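Local structure of ribonuclease (Nicotiana glutinosa, 1IYB) at residues Q6-F11 and E106-Q111; F10-Q15 and I189-F194; Y143-I148 and G197-S202; N171-Q176 and S202-T207. The protein probably cleaves RNA as a ribonuclease of the T2 family and holds guanosine-5'-monophosphate in a guanine-binding pocket. All blocks are in the same frame, centred on the assembly; numbering follows the deposited sequence.

Contact 1. Residues Q6-F11 and E106-Q111; sequences QDFDFF and ENVFDQ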
loop_
_atom_site.group_PDB
_atom_site.type_symbol
_atom_site.label_atom_id
_atom_site.label_comp_id
_atom_site.label_asym_id
_atom_site.label_seq_id
_atom_site.Cartn_x
_atom_site.Cartn_y
_atom_site.Cartn_z
ATOM N N GLN A 6 2.850 -7.944 18.045
ATOM C CA GLN A 6 2.119 -8.264 16.824
ATOM C C GLN A 6 1.786 -6.979 16.087
ATOM O O GLN A 6 1.389 -5.990 16.702
ATOM C CB GLN A 6 0.829 -9.016 17.149
ATOM C CG GLN A 6 1.046 -10.430 17.637
ATOM C CD GLN A 6 -0.248 -11.215 17.712
ATOM O OE1 GLN A 6 -1.092 -10.968 18.576
ATOM N NE2 GLN A 6 -0.418 -12.159 16.796
ATOM N N ASP A 7 1.939 -6.993 14.766
ATOM C CA ASP A 7 1.672 -5.805 13.966
ATOM C C ASP A 7 0.250 -5.686 13.430
ATOM O O ASP A 7 -0.002 -4.882 12.535
ATOM C CB ASP A 7 2.654 -5.720 12.789
ATOM C CG ASP A 7 2.570 -6.921 11.858
ATOM O OD1 ASP A 7 1.476 -7.507 11.719
ATOM O OD2 ASP A 7 3.599 -7.268 11.246
ATOM N N PHE A 8 -0.675 -6.475 13.969
ATOM C CA PHE A 8 -2.067 -6.425 13.518
ATOM C C PHE A 8 -3.009 -6.879 14.629
ATOM O O PHE A 8 -2.580 -7.498 15.599
ATOM C CB PHE A 8 -2.256 -7.303 12.270
ATOM C CG PHE A 8 -2.262 -8.780 12.553
ATOM C CD1 PHE A 8 -3.461 -9.489 12.572
ATOM C CD2 PHE A 8 -1.075 -9.461 12.815
ATOM C CE1 PHE A 8 -3.478 -10.859 12.848
ATOM C CE2 PHE A 8 -1.081 -10.826 13.092
ATOM C CZ PHE A 8 -2.287 -11.527 13.109
ATOM N N ASP A 9 -4.294 -6.578 14.470
ATOM C CA ASP A 9 -5.304 -6.935 15.468
ATOM C C ASP A 9 -6.163 -8.153 15.121
ATOM O O ASP A 9 -6.397 -9.011 15.971
ATOM C CB ASP A 9 -6.213 -5.730 15.721
ATOM C CG ASP A 9 -5.490 -4.590 16.418
ATOM O OD1 ASP A 9 -5.714 -3.417 16.039
ATOM O OD2 ASP A 9 -4.704 -4.874 17.349
ATOM N N PHE A 10 -6.636 -8.229 13.879
ATOM C CA PHE A 10 -7.489 -9.339 13.456
ATOM C C PHE A 10 -7.295 -9.603 11.964
ATOM O O PHE A 10 -6.533 -8.896 11.308
ATOM C CB PHE A 10 -8.958 -8.991 13.736
ATOM C CG PHE A 10 -9.483 -7.856 12.901
ATOM C CD1 PHE A 10 -10.048 -8.095 11.648
ATOM C CD2 PHE A 10 -9.397 -6.542 13.352
ATOM C CE1 PHE A 10 -10.516 -7.040 10.861
ATOM C CE2 PHE A 10 -9.860 -5.484 12.574
ATOM C CZ PHE A 10 -10.422 -5.731 11.324
ATOM N N PHE A 11 -7.970 -10.620 11.431
ATOM C CA PHE A 11 -7.866 -10.924 10.002
ATOM C C PHE A 11 -9.201 -10.765 9.297
ATOM O O PHE A 11 -10.258 -10.994 9.881
ATOM C CB PHE A 11 -7.492 -12.386 9.709
ATOM C CG PHE A 11 -6.188 -12.853 10.277
ATOM C CD1 PHE A 11 -6.125 -13.392 11.558
ATOM C CD2 PHE A 11 -5.043 -12.875 9.482
ATOM C CE1 PHE A 11 -4.945 -13.958 12.039
ATOM C CE2 PHE A 11 -3.857 -13.435 9.952
ATOM C CZ PHE A 11 -3.807 -13.980 11.233
ATOM N N GLU A 106 3.366 -13.456 10.222
ATOM C CA GLU A 106 4.426 -14.460 10.348
ATOM C C GLU A 106 4.589 -15.051 11.741
ATOM O O GLU A 106 5.025 -16.193 11.886
ATOM C CB GLU A 106 5.776 -13.857 9.949
ATOM C CG GLU A 106 6.036 -13.782 8.476
ATOM C CD GLU A 106 7.396 -13.178 8.172
ATOM O OE1 GLU A 106 7.819 -13.247 7.006
ATOM O OE2 GLU A 106 8.037 -12.625 9.092
ATOM N N ASN A 107 4.268 -14.259 12.756
ATOM C CA ASN A 107 4.399 -14.686 14.140
ATOM C C ASN A 107 3.298 -15.660 14.532
ATOM O O ASN A 107 3.397 -16.338 15.555
ATOM C CB ASN A 107 4.353 -13.468 15.067
ATOM C CG ASN A 107 3.002 -12.765 15.046
ATOM O OD1 ASN A 107 2.287 -12.741 16.052
ATOM N ND2 ASN A 107 2.644 -12.192 13.896
ATOM N N VAL A 108 2.252 -15.718 13.713
ATOM C CA VAL A 108 1.117 -16.593 13.972
ATOM C C VAL A 108 1.114 -17.820 13.063
ATOM O O VAL A 108 0.879 -18.937 13.522
ATOM C CB VAL A 108 -0.214 -15.826 13.790
ATOM C CG1 VAL A 108 -1.391 -16.755 14.020
ATOM C CG2 VAL A 108 -0.271 -14.653 14.757
ATOM N N PHE A 109 1.377 -17.612 11.775
ATOM C CA PHE A 109 1.396 -18.711 10.807
ATOM C C PHE A 109 2.617 -18.635 9.897
ATOM O O PHE A 109 3.000 -17.543 9.476
ATOM C CB PHE A 109 0.184 -18.653 9.857
ATOM C CG PHE A 109 -1.153 -18.781 10.524
ATOM C CD1 PHE A 109 -2.084 -17.749 10.431
ATOM C CD2 PHE A 109 -1.519 -19.952 11.176
ATOM C CE1 PHE A 109 -3.358 -17.883 10.971
ATOM C CE2 PHE A 109 -2.793 -20.096 11.721
ATOM C CZ PHE A 109 -3.713 -19.059 11.616
ATOM N N ASP A 110 3.231 -19.778 9.593
ATOM C CA ASP A 110 4.318 -19.760 8.626
ATOM C C ASP A 110 3.583 -19.950 7.295
ATOM O O ASP A 110 2.347 -19.900 7.268
ATOM C CB ASP A 110 5.383 -20.856 8.874
ATOM C CG ASP A 110 4.823 -22.269 8.910
ATOM O OD1 ASP A 110 3.690 -22.512 8.449
ATOM O OD2 ASP A 110 5.559 -23.160 9.398
ATOM N N GLN A 111 4.294 -20.153 6.195
ATOM C CA GLN A 111 3.603 -20.289 4.917
ATOM C C GLN A 111 2.603 -21.435 4.849
ATOM O O GLN A 111 1.462 -21.240 4.417
ATOM C CB GLN A 111 4.613 -20.375 3.776
ATOM C CG GLN A 111 5.321 -19.046 3.573
ATOM C CD GLN A 111 6.233 -19.026 2.371
ATOM O OE1 GLN A 111 5.858 -19.464 1.284
ATOM N NE2 GLN A 111 7.439 -18.495 2.556
HETATM O O HOH W 1 4.555 -10.520 11.138
#
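Gln6 and Asn107 meet with their side chains crossing at about a right angle and their amide planes turned 79° apart. Gln6 NE2 donates to Asn107 OD1 at 2.9 Å; the oxygen receives it in the carbonyl plane, on a lone pair, although the bond is bent to 138° at the hydrogen. An amide can both donate and accept, which suits two exposed residues that bond each other at the surface. Asn107 CB already points at the 6-11 segment, and CG stands between its backbone N and carbonyl carbon (chi1 65°). Val108 CG2 and Asn107 ND2 both lie at the edge of the Phe8 ring, CG2 4.1 Å from Phe8 CZ. In this T2-family fold the contact joins the entry into strand 10-16, where Asp9 and Phe10 both face Asn48 in a classic beta bulge, to the loop between helices 91-102 and 111-124. Deeper in, Phe11 CZ comes to 3.9 Å from Phe109 CE1, the two rings meeting obliquely, while Val108 CG1 lies over the centre of the Phe109 ring.

Contact 2. Residues F10-Q15 and I189-F194; sequences FFYFVQ and IECPIF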
loop_
_atom_site.group_PDB
_atom_site.type_symbol
_atom_site.label_atom_id
_atom_site.label_comp_id
_atom_site.label_asym_id
_atom_site.label_seq_id
_atom_site.Cartn_x
_atom_site.Cartn_y
_atom_site.Cartn_z
ATOM N N PHE A 10 -6.636 -8.229 13.879
ATOM C CA PHE A 10 -7.489 -9.339 13.456
ATOM C C PHE A 10 -7.295 -9.603 11.964
ATOM O O PHE A 10 -6.533 -8.896 11.308
ATOM C CB PHE A 10 -8.958 -8.991 13.736
ATOM C CG PHE A 10 -9.483 -7.856 12.901
ATOM C CD1 PHE A 10 -10.048 -8.095 11.648
ATOM C CD2 PHE A 10 -9.397 -6.542 13.352
ATOM C CE1 PHE A 10 -10.516 -7.040 10.861
ATOM C CE2 PHE A 10 -9.860 -5.484 12.574
ATOM C CZ PHE A 10 -10.422 -5.731 11.324
ATOM N N PHE A 11 -7.970 -10.620 11.431
ATOM C CA PHE A 11 -7.866 -10.924 10.002
ATOM C C PHE A 11 -9.201 -10.765 9.297
ATOM O O PHE A 11 -10.258 -10.994 9.881
ATOM C CB PHE A 11 -7.492 -12.386 9.709
ATOM C CG PHE A 11 -6.188 -12.853 10.277
ATOM C CD1 PHE A 11 -6.125 -13.392 11.558
ATOM C CD2 PHE A 11 -5.043 -12.875 9.482
ATOM C CE1 PHE A 11 -4.945 -13.958 12.039
ATOM C CE2 PHE A 11 -3.857 -13.435 9.952
ATOM C CZ PHE A 11 -3.807 -13.980 11.233
ATOM N N TYR A 12 -9.135 -10.391 8.027
ATOM C CA TYR A 12 -10.316 -10.349 7.173
ATOM C C TYR A 12 -10.096 -11.572 6.287
ATOM O O TYR A 12 -9.040 -11.688 5.656
ATOM C CB TYR A 12 -10.336 -9.127 6.248
ATOM C CG TYR A 12 -10.924 -7.853 6.814
ATOM C CD1 TYR A 12 -10.274 -6.638 6.625
ATOM C CD2 TYR A 12 -12.137 -7.851 7.505
ATOM C CE1 TYR A 12 -10.803 -5.449 7.107
ATOM C CE2 TYR A 12 -12.682 -6.657 7.997
ATOM C CZ TYR A 12 -12.003 -5.462 7.792
ATOM O OH TYR A 12 -12.500 -4.272 8.274
ATOM N N PHE A 13 -11.043 -12.506 6.263
ATOM C CA PHE A 13 -10.921 -13.648 5.360
ATOM C C PHE A 13 -11.807 -13.210 4.200
ATOM O O PHE A 13 -13.028 -13.101 4.346
ATOM C CB PHE A 13 -11.448 -14.941 5.991
ATOM C CG PHE A 13 -11.486 -16.101 5.034
ATOM C CD1 PHE A 13 -10.340 -16.497 4.345
ATOM C CD2 PHE A 13 -12.674 -16.782 4.800
ATOM C CE1 PHE A 13 -10.380 -17.557 3.434
ATOM C CE2 PHE A 13 -12.721 -17.843 3.890
ATOM C CZ PHE A 13 -11.576 -18.230 3.209
ATOM N N VAL A 14 -11.182 -12.947 3.055
ATOM C CA VAL A 14 -11.885 -12.427 1.887
ATOM C C VAL A 14 -12.074 -13.402 0.735
ATOM O O VAL A 14 -11.121 -14.037 0.287
ATOM C CB VAL A 14 -11.130 -11.184 1.355
ATOM C CG1 VAL A 14 -11.935 -10.500 0.258
ATOM C CG2 VAL A 14 -10.848 -10.224 2.504
ATOM N N GLN A 15 -13.313 -13.504 0.260
ATOM C CA GLN A 15 -13.652 -14.370 -0.866
ATOM C C GLN A 15 -14.261 -13.528 -1.984
ATOM O O GLN A 15 -14.992 -12.568 -1.722
ATOM C CB GLN A 15 -14.646 -15.451 -0.439
ATOM C CG GLN A 15 -14.079 -16.445 0.552
ATOM C CD GLN A 15 -15.019 -17.610 0.789
ATOM O OE1 GLN A 15 -15.283 -18.397 -0.124
ATOM N NE2 GLN A 15 -15.539 -17.720 2.006
ATOM N N ILE A 189 -14.696 -13.968 14.686
ATOM C CA ILE A 189 -15.085 -12.902 15.604
ATOM C C ILE A 189 -15.900 -11.880 14.830
ATOM O O ILE A 189 -15.872 -11.852 13.597
ATOM C CB ILE A 189 -13.863 -12.155 16.196
ATOM C CG1 ILE A 189 -13.086 -11.457 15.075
ATOM C CG2 ILE A 189 -12.981 -13.119 16.963
ATOM C CD1 ILE A 189 -12.039 -10.485 15.570
ATOM N N GLU A 190 -16.639 -11.043 15.546
ATOM C CA GLU A 190 -17.401 -9.996 14.889
ATOM C C GLU A 190 -16.337 -9.009 14.433
ATOM O O GLU A 190 -15.333 -8.816 15.118
ATOM C CB GLU A 190 -18.347 -9.304 15.871
ATOM C CG GLU A 190 -19.488 -10.167 16.383
ATOM C CD GLU A 190 -20.544 -10.458 15.333
ATOM O OE1 GLU A 190 -21.609 -10.989 15.712
ATOM O OE2 GLU A 190 -20.320 -10.164 14.138
ATOM N N CYS A 191 -16.545 -8.396 13.277
ATOM C CA CYS A 191 -15.584 -7.434 12.757
ATOM C C CYS A 191 -15.593 -6.139 13.563
ATOM O O CYS A 191 -16.639 -5.523 13.741
ATOM C CB CYS A 191 -15.901 -7.105 11.304
ATOM S SG CYS A 191 -15.633 -8.438 10.091
ATOM N N PRO A 192 -14.420 -5.709 14.058
ATOM C CA PRO A 192 -14.329 -4.471 14.840
ATOM C C PRO A 192 -14.645 -3.257 13.967
ATOM O O PRO A 192 -15.030 -2.199 14.467
ATOM C CB PRO A 192 -12.874 -4.469 15.315
ATOM C CG PRO A 192 -12.527 -5.925 15.372
ATOM C CD PRO A 192 -13.146 -6.447 14.102
ATOM N N ILE A 193 -14.477 -3.423 12.659
ATOM C CA ILE A 193 -14.727 -2.354 11.699
ATOM C C ILE A 193 -14.906 -2.956 10.305
ATOM O O ILE A 193 -14.359 -4.022 10.009
ATOM C CB ILE A 193 -13.551 -1.335 11.691
ATOM C CG1 ILE A 193 -13.905 -0.122 10.827
ATOM C CG2 ILE A 193 -12.272 -2.006 11.187
ATOM C CD1 ILE A 193 -12.880 1.003 10.914
ATOM N N PHE A 194 -15.685 -2.278 9.466
ATOM C CA PHE A 194 -15.960 -2.724 8.100
ATOM C C PHE A 194 -15.504 -1.680 7.084
ATOM O O PHE A 194 -15.671 -0.483 7.299
ATOM C CB PHE A 194 -17.463 -2.946 7.900
ATOM C CG PHE A 194 -18.012 -4.152 8.605
ATOM C CD1 PHE A 194 -17.705 -5.433 8.162
ATOM C CD2 PHE A 194 -18.867 -4.006 9.694
ATOM C CE1 PHE A 194 -18.243 -6.556 8.789
ATOM C CE2 PHE A 194 -19.411 -5.123 10.330
ATOM C CZ PHE A 194 -19.099 -6.400 9.874
#
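Strand 10-16, an inner strand of the four-stranded antiparallel sheet, is covered here by the loop that follows strand 172-182. Phe10 and Pro192 reach toward each other tip to tip: Pro192 CD sits over the centre of the Phe10 ring, 3.8 Å from its centroid and 12° off the normal, a CH-pi contact to which the rigid, flat-sided proline is well suited. Ile193 CG2 lies at the edge of the same ring, and Ile189 CD1 packs on Phe10 CB at 3.9 Å. Tyr12 brings both an apolar ring and a polar tip. Its OH donates to Ile193 O at 2.6 Å, approaching from above the carbonyl plane (49° out of it). At the edge of the Tyr12 ring stands Cys191 SG, 4.0 Å from Tyr12 CE2, in a sulfur-aromatic contact. That sulfur is also disulfide-bonded to Cys180 of strand 172-182, next to strand 10-16, a covalent tie of the loop to the central antiparallel sheet of this T2-family fold.

Contact 3. Residues Y143-I148 and G197-S202; sequences YSLNSI and GKCGSS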
loop_
_atom_site.group_PDB
_atom_site.type_symbol
_atom_site.label_atom_id
_atom_site.label_comp_id
_atom_site.label_asym_id
_atom_site.label_seq_id
_atom_site.Cartn_x
_atom_site.Cartn_y
_atom_site.Cartn_z
ATOM N N TYR A 143 -30.801 -8.779 -5.291
ATOM C CA TYR A 143 -31.135 -9.108 -3.915
ATOM C C TYR A 143 -30.784 -7.944 -3.006
ATOM O O TYR A 143 -29.892 -7.156 -3.315
ATOM C CB TYR A 143 -30.362 -10.357 -3.476
ATOM C CG TYR A 143 -30.559 -11.541 -4.393
ATOM C CD1 TYR A 143 -29.805 -11.683 -5.560
ATOM C CD2 TYR A 143 -31.535 -12.496 -4.122
ATOM C CE1 TYR A 143 -30.023 -12.749 -6.437
ATOM C CE2 TYR A 143 -31.761 -13.562 -4.989
ATOM C CZ TYR A 143 -31.005 -13.683 -6.141
ATOM O OH TYR A 143 -31.235 -14.735 -6.998
ATOM N N SER A 144 -31.483 -7.834 -1.883
ATOM C CA SER A 144 -31.204 -6.750 -0.960
ATOM C C SER A 144 -29.907 -7.055 -0.232
ATOM O O SER A 144 -29.590 -8.213 0.042
ATOM C CB SER A 144 -32.338 -6.578 0.058
ATOM O OG SER A 144 -32.399 -7.666 0.959
ATOM N N LEU A 145 -29.155 -6.004 0.071
ATOM C CA LEU A 145 -27.894 -6.149 0.776
ATOM C C LEU A 145 -28.127 -6.843 2.118
ATOM O O LEU A 145 -27.379 -7.742 2.511
ATOM C CB LEU A 145 -27.271 -4.771 0.989
ATOM C CG LEU A 145 -25.972 -4.688 1.783
ATOM C CD1 LEU A 145 -24.885 -5.493 1.089
ATOM C CD2 LEU A 145 -25.566 -3.225 1.908
ATOM N N ASN A 146 -29.179 -6.432 2.817
ATOM C CA ASN A 146 -29.491 -7.020 4.110
ATOM C C ASN A 146 -29.842 -8.508 4.049
ATOM O O ASN A 146 -29.529 -9.256 4.977
ATOM C CB ASN A 146 -30.628 -6.244 4.780
ATOM C CG ASN A 146 -30.178 -4.910 5.338
ATOM O OD1 ASN A 146 -29.207 -4.838 6.094
ATOM N ND2 ASN A 146 -30.890 -3.846 4.980
ATOM N N SER A 147 -30.482 -8.948 2.967
ATOM C CA SER A 147 -30.839 -10.359 2.842
ATOM C C SER A 147 -29.571 -11.204 2.744
ATOM O O SER A 147 -29.494 -12.304 3.296
ATOM C CB SER A 147 -31.715 -10.594 1.604
ATOM O OG SER A 147 -30.970 -10.488 0.401
ATOM N N ILE A 148 -28.576 -10.671 2.044
ATOM C CA ILE A 148 -27.305 -11.357 1.862
ATOM C C ILE A 148 -26.552 -11.424 3.190
ATOM O O ILE A 148 -26.054 -12.480 3.585
ATOM C CB ILE A 148 -26.448 -10.627 0.792
ATOM C CG1 ILE A 148 -27.136 -10.726 -0.574
ATOM C CG2 ILE A 148 -25.042 -11.222 0.729
ATOM C CD1 ILE A 148 -26.511 -9.847 -1.646
ATOM N N GLY A 197 -18.239 -0.595 1.611
ATOM C CA GLY A 197 -18.692 -1.618 0.684
ATOM C C GLY A 197 -19.017 -1.131 -0.717
ATOM O O GLY A 197 -18.825 -1.867 -1.686
ATOM N N LYS A 198 -19.507 0.102 -0.828
ATOM C CA LYS A 198 -19.874 0.682 -2.120
ATOM C C LYS A 198 -21.045 -0.065 -2.753
ATOM O O LYS A 198 -21.129 -0.181 -3.977
ATOM C CB LYS A 198 -18.680 0.660 -3.085
ATOM C CG LYS A 198 -17.499 1.516 -2.657
ATOM C CD LYS A 198 -16.390 1.479 -3.699
ATOM C CE LYS A 198 -15.215 2.358 -3.294
ATOM N NZ LYS A 198 -14.116 2.323 -4.306
ATOM N N CYS A 199 -21.948 -0.565 -1.916
ATOM C CA CYS A 199 -23.111 -1.304 -2.397
ATOM C C CYS A 199 -24.398 -0.494 -2.337
ATOM O O CYS A 199 -24.551 0.387 -1.496
ATOM C CB CYS A 199 -23.336 -2.559 -1.560
ATOM S SG CYS A 199 -22.049 -3.839 -1.613
ATOM N N GLY A 200 -25.328 -0.816 -3.231
ATOM C CA GLY A 200 -26.614 -0.146 -3.228
ATOM C C GLY A 200 -27.520 -0.966 -2.328
ATOM O O GLY A 200 -27.111 -2.027 -1.854
ATOM N N SER A 201 -28.735 -0.489 -2.079
ATOM C CA SER A 201 -29.672 -1.217 -1.228
ATOM C C SER A 201 -29.971 -2.596 -1.821
ATOM O O SER A 201 -30.183 -3.565 -1.090
ATOM C CB SER A 201 -30.971 -0.420 -1.070
ATOM O OG SER A 201 -31.555 -0.144 -2.331
ATOM N N SER A 202 -29.997 -2.669 -3.150
ATOM C CA SER A 202 -30.240 -3.924 -3.853
ATOM C C SER A 202 -29.103 -4.111 -4.852
ATOM O O SER A 202 -28.732 -3.172 -5.563
ATOM C CB SER A 202 -31.583 -3.887 -4.590
ATOM O OG SER A 202 -31.570 -2.927 -5.630
HETATM O O HOH W 2 -30.694 -3.809 1.699
#
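Ser201 O is gripped twice, by Leu145 N at 2.9 Å in a nearly straight bond (166°) and by a water at 2.8 Å that in turn accepts from Asn146 N. The carbonyl thus serves the first turn of a helix, where backbone N-H groups have no earlier helical carbonyl to bond. Ser144 is the N-cap: its OG, held between backbone N and carbonyl carbon (chi1 69°), accepts from Ser147 N at 3.1 Å, while Ser147 OG donates back to Ser144 O at 2.7 Å. Serine suits both places because its short hydroxyl reaches the neighbouring backbone. Ser144 and Ser202 form an antiparallel non-hydrogen-bonded pair, in which Ser202 CA approaches Tyr143 O and Ser144 CA approaches Ser201 O, each at 3.3 Å, as CA-H...O contacts. Leu145 supplies the apolar part, with CD2 4.2 Å from Cys199 CB; Cys199 SG is disulfide-bonded to Cys164. The contact lies where strand 142-144 runs into helix 145-156, beside strand 202-204, with Ile162 of strand 161-166 touching both Leu145 and Cys199.

Contact 4. Residues N171-Q176 and S202-T207; sequences NSQLYQ and SIEFPT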
loop_
_atom_site.group_PDB
_atom_site.type_symbol
_atom_site.label_atom_id
_atom_site.label_comp_id
_atom_site.label_asym_id
_atom_site.label_seq_id
_atom_site.Cartn_x
_atom_site.Cartn_y
_atom_site.Cartn_z
ATOM N N ASN A 171 -24.474 -1.849 -13.427
ATOM C CA ASN A 171 -25.185 -2.371 -12.266
ATOM C C ASN A 171 -24.248 -2.692 -11.106
ATOM O O ASN A 171 -23.142 -3.196 -11.308
ATOM C CB ASN A 171 -25.962 -3.636 -12.642
ATOM C CG ASN A 171 -27.131 -3.354 -13.567
ATOM O OD1 ASN A 171 -27.885 -4.260 -13.919
ATOM N ND2 ASN A 171 -27.287 -2.096 -13.963
ATOM N N SER A 172 -24.700 -2.383 -9.895
ATOM C CA SER A 172 -23.936 -2.663 -8.686
ATOM C C SER A 172 -24.107 -4.159 -8.451
ATOM O O SER A 172 -25.215 -4.686 -8.566
ATOM C CB SER A 172 -24.506 -1.872 -7.508
ATOM O OG SER A 172 -23.770 -2.113 -6.324
ATOM N N GLN A 173 -23.020 -4.847 -8.119
ATOM C CA GLN A 173 -23.092 -6.287 -7.928
ATOM C C GLN A 173 -22.274 -6.820 -6.756
ATOM O O GLN A 173 -21.278 -6.216 -6.347
ATOM C CB GLN A 173 -22.631 -6.980 -9.211
ATOM C CG GLN A 173 -21.230 -6.568 -9.625
ATOM C CD GLN A 173 -20.783 -7.180 -10.938
ATOM O OE1 GLN A 173 -19.616 -7.070 -11.312
ATOM N NE2 GLN A 173 -21.706 -7.817 -11.649
ATOM N N LEU A 174 -22.712 -7.959 -6.230
ATOM C CA LEU A 174 -22.034 -8.626 -5.119
ATOM C C LEU A 174 -20.664 -9.069 -5.623
ATOM O O LEU A 174 -20.572 -9.927 -6.499
ATOM C CB LEU A 174 -22.841 -9.848 -4.678
ATOM C CG LEU A 174 -22.272 -10.718 -3.554
ATOM C CD1 LEU A 174 -22.101 -9.884 -2.300
ATOM C CD2 LEU A 174 -23.200 -11.895 -3.296
ATOM N N TYR A 175 -19.606 -8.500 -5.056
ATOM C CA TYR A 175 -18.250 -8.814 -5.491
ATOM C C TYR A 175 -17.420 -9.621 -4.486
ATOM O O TYR A 175 -16.944 -10.708 -4.810
ATOM C CB TYR A 175 -17.557 -7.500 -5.865
ATOM C CG TYR A 175 -16.100 -7.608 -6.237
ATOM C CD1 TYR A 175 -15.635 -8.645 -7.043
ATOM C CD2 TYR A 175 -15.188 -6.646 -5.807
ATOM C CE1 TYR A 175 -14.293 -8.720 -7.409
ATOM C CE2 TYR A 175 -13.852 -6.712 -6.168
ATOM C CZ TYR A 175 -13.412 -7.751 -6.967
ATOM O OH TYR A 175 -12.084 -7.819 -7.323
ATOM N N GLN A 176 -17.232 -9.102 -3.278
ATOM C CA GLN A 176 -16.457 -9.835 -2.280
ATOM C C GLN A 176 -17.166 -9.865 -0.934
ATOM O O GLN A 176 -17.953 -8.972 -0.611
ATOM C CB GLN A 176 -15.064 -9.218 -2.104
ATOM C CG GLN A 176 -14.284 -9.063 -3.401
ATOM C CD GLN A 176 -12.801 -8.875 -3.170
ATOM O OE1 GLN A 176 -12.038 -9.837 -3.183
ATOM N NE2 GLN A 176 -12.385 -7.635 -2.944
ATOM N N SER A 202 -29.997 -2.669 -3.150
ATOM C CA SER A 202 -30.240 -3.924 -3.853
ATOM C C SER A 202 -29.103 -4.111 -4.852
ATOM O O SER A 202 -28.732 -3.172 -5.563
ATOM C CB SER A 202 -31.583 -3.887 -4.590
ATOM O OG SER A 202 -31.570 -2.927 -5.630
ATOM N N ILE A 203 -28.552 -5.319 -4.902
ATOM C CA ILE A 203 -27.438 -5.611 -5.798
ATOM C C ILE A 203 -27.602 -6.897 -6.596
ATOM O O ILE A 203 -28.285 -7.828 -6.169
ATOM C CB ILE A 203 -26.110 -5.694 -5.015
ATOM C CG1 ILE A 203 -26.198 -6.795 -3.954
ATOM C CG2 ILE A 203 -25.800 -4.348 -4.375
ATOM C CD1 ILE A 203 -24.930 -6.966 -3.122
ATOM N N GLU A 204 -26.955 -6.942 -7.756
ATOM C CA GLU A 204 -27.016 -8.108 -8.626
ATOM C C GLU A 204 -26.034 -9.195 -8.202
ATOM O O GLU A 204 -24.958 -8.906 -7.682
ATOM C CB GLU A 204 -26.706 -7.705 -10.074
ATOM C CG GLU A 204 -26.476 -8.898 -10.995
ATOM C CD GLU A 204 -25.902 -8.514 -12.346
ATOM O OE1 GLU A 204 -24.914 -7.747 -12.388
ATOM O OE2 GLU A 204 -26.432 -8.995 -13.370
ATOM N N PHE A 205 -26.423 -10.446 -8.422
ATOM C CA PHE A 205 -25.584 -11.605 -8.121
ATOM C C PHE A 205 -25.489 -12.267 -9.497
ATOM O O PHE A 205 -26.251 -13.180 -9.816
ATOM C CB PHE A 205 -26.290 -12.519 -7.107
ATOM C CG PHE A 205 -25.406 -13.598 -6.514
ATOM C CD1 PHE A 205 -24.033 -13.622 -6.752
ATOM C CD2 PHE A 205 -25.957 -14.582 -5.699
ATOM C CE1 PHE A 205 -23.224 -14.615 -6.183
ATOM C CE2 PHE A 205 -25.162 -15.578 -5.125
ATOM C CZ PHE A 205 -23.791 -15.592 -5.370
ATOM N N PRO A 206 -24.545 -11.799 -10.333
ATOM C CA PRO A 206 -24.337 -12.313 -11.691
ATOM C C PRO A 206 -23.958 -13.776 -11.829
ATOM O O PRO A 206 -23.264 -14.341 -10.989
ATOM C CB PRO A 206 -23.256 -11.387 -12.244
ATOM C CG PRO A 206 -22.431 -11.103 -11.042
ATOM C CD PRO A 206 -23.485 -10.837 -9.978
ATOM N N THR A 207 -24.429 -14.388 -12.908
ATOM C CA THR A 207 -24.121 -15.781 -13.181
ATOM C C THR A 207 -22.656 -15.833 -13.597
ATOM O O THR A 207 -22.085 -14.820 -13.996
ATOM C CB THR A 207 -24.951 -16.317 -14.360
ATOM O OG1 THR A 207 -24.561 -15.633 -15.558
ATOM C CG2 THR A 207 -26.433 -16.086 -14.123
#
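One face of the Phe205 ring carries Leu174 CD2, offset toward the rim and 4.0 Å from the centroid, a CH-pi contact; Trp17 meets the same ring edge-to-face. Leu174 and Phe205 lie side by side, pointing the same way, both buried and apolar, which suits a branched aliphatic chain laid on an aromatic ring. The setting is the meeting of two sheets: strand 172-182 of the four-stranded sheet and the short strand 202-204 share a single beta bridge, Gln173 with Glu204, the axes of segments 172-176 and 202-204 at 71° to each other. Two backbone bonds hold it, Glu204 N to Ser172 O at 3.0 Å and Leu174 N to Glu204 O at 2.8 Å. Ile203 packs against the strand, CD1 3.9 Å from Leu174 CB. Tyr175, next along, points away from this contact and touches the bound guanosine-5'-monophosphate. The extended Gln173 runs alongside Glu204, amide and carboxylate planes 34° apart. An amide donates and accepts at once, so Gln173 serves Asp23 through NE2 and Asn165 through OE1. Toward Glu204 OE1, Gln173 NE2 makes just a weak bond of 3.3 Å, bent to 134°, while Pro206 CG lies 3.4 Å from the same nitrogen.

In the fold
Contacts 1 and 2 start from the same strand, 10-16, and share Phe10 and Phe11; their centres lie 14 Å apart. Contacts 3 and 4 form a second cluster, centres 8 Å apart, sharing Ser202 and the small sheet of strands 142-144 and 202-204. Contacts 1 and 4, 32 Å apart between centres on opposite sides of the chain's centre, both reach the four-stranded sheet through its neighbouring strands 10-16 and 172-182, and contact 2 touches contact 4 where Val14 and Gln15 pack on Gln176. Contact 1 closes before contacts 3 and 4 open, whereas contacts 2, 3 and 4 interlock along the chain. The C-terminal part is thereby tied back onto the sheet that contributes Tyr175 to the nucleotide pocket.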